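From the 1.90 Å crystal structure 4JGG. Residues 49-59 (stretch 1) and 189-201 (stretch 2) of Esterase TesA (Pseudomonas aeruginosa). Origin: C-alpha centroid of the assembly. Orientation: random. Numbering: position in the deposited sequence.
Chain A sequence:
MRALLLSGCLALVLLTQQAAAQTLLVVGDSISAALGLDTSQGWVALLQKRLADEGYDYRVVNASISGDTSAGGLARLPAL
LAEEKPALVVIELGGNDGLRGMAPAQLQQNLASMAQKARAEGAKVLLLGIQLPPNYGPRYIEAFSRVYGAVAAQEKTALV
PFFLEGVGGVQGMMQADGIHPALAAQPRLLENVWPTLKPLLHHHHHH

Stretch 1 49-59: KRLADEGYDYR
Stretch 2, residues 189-201: LLENVWPTLKPLL

Stretch 1 enters as the last turn of a helix that begins earlier in the chain (49-53) and leaves it at E54 (phi/psi -88/14). G55 follows at 69/35, a positive phi that favours glycine, and its N bonds to A52 O (3.2 Å); Y56 N then reaches back to L51 O (2.8 Å). From Y56 (-94/150) through D57 (-114/82) and Y58 (-130/140) the chain is extended, and R59 begins a strand. Stretch 2 is already helical at L189, the helix having begun earlier in the chain, and is kinked where N of P195 and T196 make no bond to the turn before; L197 N to V193 O (2.9 Å) and K198 N to W194 O (2.7 Å) resume the helical pattern. A 3-10 segment, 198-200, follows, with L200 N to L197 O at 2.7 Å and L201 N to K198 O at 2.9 Å.

The helix axes approach to 12.8 Å and cross at -50°, both running in the same general sense. This wide spacing leaves room for large side chains. CA-CA register is R50-W194 9.3 Å, L51-K198 9.6 Å and Y56-L201 7.9 Å; 523 Å² is buried in total.

W194 (chi1 t, chi2 -112°) is buried and points toward stretch 1. R50 (t, t, m, chi4 180°), partly exposed, lies over one face of its indole: aliphatic CD sits 3.6 Å from the six-membered ring centroid and charged CZ 4.5 Å from the five-membered one, a CH-pi and a cation-pi contact made by a single arginine. NH1 comes 3.2 Å from W194 CG, while L190 CD2 (t, p) covers one face of the guanidinium, 3.9 Å from R50 CZ. At the indole edge, L51 CD2 (m, t) packs 3.5 Å from W194 CZ3; L51 and L190 are both buried, as suits apolar side chains. E54 (m, t, chi3 1°) brings OE1 to 3.4 Å from W194 CZ2, approaching the ring obliquely.

L51 CD2 also meets L201 CD1 at 3.5 Å, joining the tryptophan to the group of L201 and two tyrosines. There L201 (m, t) uses its two methyls on two tyrosines: CD1 sits 3.9 Å from the Y56 ring centroid and CD2 4.0 Å from that of Y58, each over a ring face. Leucine suits this place because its branch at CG gives each tyrosine its own methyl. Y56 (m, chi2 101°) also touches W194, CE1 to CH2 4.0 Å, with ring planes at 80°. Its OH shares a water with K198 O: the water oxygen is 2.9 Å from Y56 OH and 2.8 Å from K198 O, and donates to the latter. Y58 (m, chi2 87°) suits its place twice over, offering a ring face to L201 CD2 and adding the direct hydrogen bond between the stretches, donated from Y58 OH to L201 O (3.2 Å).

Away from the contact, K49 NZ forms a salt bridge with D53 OD2 (3.2 Å), one helical turn on.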

# COMPACT_ATOMS: atom_id res chain seq x y z
N LYS A 49 -13.85 -8.90 3.51
CA LYS A 49 -14.86 -9.38 4.42
C LYS A 49 -15.59 -8.23 5.13
O LYS A 49 -16.78 -8.34 5.43
CB LYS A 49 -14.24 -10.33 5.44
CG LYS A 49 -15.08 -10.53 6.67
CD LYS A 49 -14.81 -11.88 7.31
CE LYS A 49 -15.67 -12.09 8.54
NZ LYS A 49 -17.12 -12.21 8.19
N ARG A 50 -14.89 -7.14 5.38
CA ARG A 50 -15.52 -5.98 6.00
C ARG A 50 -16.41 -5.25 5.00
O ARG A 50 -17.42 -4.67 5.38
CB ARG A 50 -14.49 -5.00 6.58
CG ARG A 50 -15.15 -3.74 7.14
CD ARG A 50 -14.19 -2.83 7.87
NE ARG A 50 -13.67 -3.41 9.10
CZ ARG A 50 -12.80 -2.79 9.90
NH1 ARG A 50 -12.37 -1.57 9.59
NH2 ARG A 50 -12.37 -3.39 11.00
N LEU A 51 -16.04 -5.27 3.73
CA LEU A 51 -16.86 -4.65 2.72
C LEU A 51 -18.16 -5.43 2.61
O LEU A 51 -19.24 -4.87 2.54
CB LEU A 51 -16.14 -4.62 1.37
CG LEU A 51 -14.98 -3.64 1.24
CD1 LEU A 51 -14.26 -3.80 -0.11
CD2 LEU A 51 -15.46 -2.21 1.44
N ALA A 52 -18.03 -6.76 2.60
CA ALA A 52 -19.19 -7.63 2.55
C ALA A 52 -20.09 -7.41 3.76
O ALA A 52 -21.30 -7.23 3.61
CB ALA A 52 -18.76 -9.07 2.47
N ASP A 53 -19.50 -7.39 4.95
CA ASP A 53 -20.28 -7.27 6.18
C ASP A 53 -21.03 -5.96 6.29
O ASP A 53 -22.18 -5.93 6.74
CB ASP A 53 -19.41 -7.46 7.41
CG ASP A 53 -18.95 -8.88 7.57
OD1 ASP A 53 -19.51 -9.76 6.90
OD2 ASP A 53 -18.02 -9.11 8.38
N GLU A 54 -20.39 -4.87 5.91
CA GLU A 54 -21.02 -3.57 6.08
C GLU A 54 -21.86 -3.20 4.87
O GLU A 54 -22.27 -2.06 4.69
CB GLU A 54 -19.97 -2.51 6.39
CG GLU A 54 -19.09 -2.90 7.56
CD GLU A 54 -18.38 -1.73 8.18
OE1 GLU A 54 -18.59 -0.60 7.69
OE2 GLU A 54 -17.60 -1.94 9.13
N GLY A 55 -22.13 -4.20 4.03
CA GLY A 55 -23.02 -4.02 2.90
C GLY A 55 -22.49 -3.12 1.81
O GLY A 55 -23.25 -2.39 1.19
N TYR A 56 -21.18 -3.16 1.59
CA TYR A 56 -20.59 -2.48 0.45
C TYR A 56 -20.47 -3.47 -0.68
O TYR A 56 -20.34 -4.67 -0.45
CB TYR A 56 -19.21 -1.92 0.79
CG TYR A 56 -19.24 -0.61 1.53
CD1 TYR A 56 -19.05 -0.56 2.90
CD2 TYR A 56 -19.46 0.58 0.86
CE1 TYR A 56 -19.06 0.63 3.58
CE2 TYR A 56 -19.48 1.79 1.54
CZ TYR A 56 -19.28 1.81 2.90
OH TYR A 56 -19.30 3.00 3.59
N ASP A 57 -20.56 -2.99 -1.92
CA ASP A 57 -20.54 -3.88 -3.07
C ASP A 57 -19.28 -3.63 -3.88
O ASP A 57 -19.30 -2.89 -4.86
CB ASP A 57 -21.78 -3.68 -3.94
CG ASP A 57 -22.31 -4.99 -4.48
OD1 ASP A 57 -21.64 -5.58 -5.36
OD2 ASP A 57 -23.41 -5.42 -4.05
N TYR A 58 -18.18 -4.24 -3.44
CA TYR A 58 -16.90 -4.10 -4.11
C TYR A 58 -16.26 -5.46 -4.34
O TYR A 58 -16.36 -6.36 -3.50
CB TYR A 58 -15.96 -3.18 -3.31
CG TYR A 58 -16.31 -1.74 -3.53
CD1 TYR A 58 -17.27 -1.12 -2.74
CD2 TYR A 58 -15.72 -1.01 -4.55
CE1 TYR A 58 -17.62 0.20 -2.96
CE2 TYR A 58 -16.06 0.31 -4.77
CZ TYR A 58 -17.02 0.90 -3.97
OH TYR A 58 -17.37 2.21 -4.18
N ARG A 59 -15.65 -5.61 -5.51
CA ARG A 59 -14.77 -6.75 -5.77
C ARG A 59 -13.34 -6.33 -5.45
O ARG A 59 -12.81 -5.37 -6.01
CB ARG A 59 -14.89 -7.21 -7.23
CG ARG A 59 -13.85 -8.27 -7.61
CD ARG A 59 -13.93 -8.61 -9.09
NE ARG A 59 -15.28 -9.04 -9.46
CZ ARG A 59 -15.66 -9.31 -10.71
NH1 ARG A 59 -14.79 -9.20 -11.71
NH2 ARG A 59 -16.90 -9.69 -10.95
N LEU A 189 -3.39 -3.35 10.48
CA LEU A 189 -3.23 -2.89 9.09
C LEU A 189 -4.58 -2.46 8.51
O LEU A 189 -4.70 -1.37 7.96
CB LEU A 189 -2.56 -3.97 8.22
CG LEU A 189 -1.11 -4.27 8.63
CD1 LEU A 189 -0.47 -5.37 7.76
CD2 LEU A 189 -0.28 -2.99 8.58
N LEU A 190 -5.61 -3.30 8.64
CA LEU A 190 -6.93 -2.95 8.12
C LEU A 190 -7.51 -1.72 8.80
O LEU A 190 -8.07 -0.84 8.14
CB LEU A 190 -7.92 -4.13 8.21
CG LEU A 190 -9.39 -3.85 7.86
CD1 LEU A 190 -9.58 -3.43 6.41
CD2 LEU A 190 -10.22 -5.08 8.18
N GLU A 191 -7.39 -1.67 10.13
CA GLU A 191 -7.77 -0.48 10.88
C GLU A 191 -7.12 0.77 10.31
O GLU A 191 -7.74 1.83 10.21
CB GLU A 191 -7.42 -0.63 12.37
CG GLU A 191 -7.47 0.70 13.14
CD GLU A 191 -7.30 0.55 14.65
OE1 GLU A 191 -7.32 -0.59 15.18
OE2 GLU A 191 -7.13 1.59 15.32
N ASN A 192 -5.85 0.66 9.92
CA ASN A 192 -5.12 1.84 9.47
C ASN A 192 -5.56 2.37 8.12
O ASN A 192 -5.35 3.54 7.81
CB ASN A 192 -3.61 1.60 9.51
CG ASN A 192 -3.08 1.55 10.92
OD1 ASN A 192 -3.77 1.97 11.85
ND2 ASN A 192 -1.86 1.06 11.10
N VAL A 193 -6.18 1.51 7.31
CA VAL A 193 -6.60 1.91 5.97
C VAL A 193 -8.06 2.34 5.96
O VAL A 193 -8.41 3.32 5.33
CB VAL A 193 -6.40 0.76 4.94
CG1 VAL A 193 -6.73 1.23 3.53
CG2 VAL A 193 -4.99 0.22 4.99
N TRP A 194 -8.90 1.59 6.67
CA TRP A 194 -10.36 1.74 6.55
C TRP A 194 -10.86 3.18 6.63
O TRP A 194 -11.61 3.62 5.76
CB TRP A 194 -11.09 0.83 7.55
CG TRP A 194 -12.60 0.82 7.43
CD1 TRP A 194 -13.51 1.32 8.33
CD2 TRP A 194 -13.38 0.27 6.36
NE1 TRP A 194 -14.79 1.12 7.88
CE2 TRP A 194 -14.74 0.48 6.66
CE3 TRP A 194 -13.05 -0.38 5.16
CZ2 TRP A 194 -15.77 0.07 5.83
CZ3 TRP A 194 -14.09 -0.78 4.32
CH2 TRP A 194 -15.43 -0.56 4.66
N PRO A 195 -10.46 3.92 7.67
CA PRO A 195 -10.94 5.30 7.85
C PRO A 195 -10.69 6.19 6.64
O PRO A 195 -11.53 7.03 6.31
CB PRO A 195 -10.10 5.82 9.02
CG PRO A 195 -9.77 4.60 9.80
CD PRO A 195 -9.64 3.48 8.80
N THR A 196 -9.54 6.02 6.01
CA THR A 196 -9.15 6.86 4.88
C THR A 196 -9.79 6.33 3.60
O THR A 196 -10.07 7.08 2.68
CB THR A 196 -7.59 6.97 4.78
OG1 THR A 196 -7.08 7.59 5.96
CG2 THR A 196 -7.17 7.80 3.58
N LEU A 197 -10.04 5.02 3.58
CA LEU A 197 -10.70 4.38 2.43
C LEU A 197 -12.21 4.63 2.39
O LEU A 197 -12.78 4.93 1.34
CB LEU A 197 -10.46 2.87 2.46
CG LEU A 197 -11.29 2.02 1.49
CD1 LEU A 197 -10.99 2.41 0.05
CD2 LEU A 197 -11.07 0.53 1.73
N LYS A 198 -12.84 4.46 3.54
CA LYS A 198 -14.29 4.51 3.66
C LYS A 198 -14.95 5.64 2.86
O LYS A 198 -15.89 5.38 2.11
CB LYS A 198 -14.69 4.60 5.14
CG LYS A 198 -16.18 4.41 5.39
CD LYS A 198 -16.46 4.33 6.87
CE LYS A 198 -17.92 4.03 7.15
NZ LYS A 198 -18.21 4.20 8.61
N PRO A 199 -14.47 6.89 3.01
CA PRO A 199 -15.11 8.02 2.33
C PRO A 199 -15.02 7.90 0.81
O PRO A 199 -15.80 8.54 0.10
CB PRO A 199 -14.28 9.22 2.80
CG PRO A 199 -13.61 8.77 4.05
CD PRO A 199 -13.32 7.32 3.82
N LEU A 200 -14.09 7.10 0.32
CA LEU A 200 -13.92 6.91 -1.12
C LEU A 200 -14.96 5.93 -1.68
O LEU A 200 -15.19 5.89 -2.90
CB LEU A 200 -12.51 6.41 -1.44
CG LEU A 200 -11.31 7.25 -0.98
CD1 LEU A 200 -10.01 6.50 -1.19
CD2 LEU A 200 -11.25 8.60 -1.69
N LEU A 201 -15.61 5.17 -0.80
CA LEU A 201 -16.57 4.15 -1.22
C LEU A 201 -17.97 4.73 -1.36
O LEU A 201 -18.78 4.24 -2.16
CB LEU A 201 -16.61 3.01 -0.21
CG LEU A 201 -15.29 2.34 0.17
CD1 LEU A 201 -15.53 1.31 1.25
CD2 LEU A 201 -14.65 1.69 -1.04
O HOH W 1 -18.62 5.62 2.59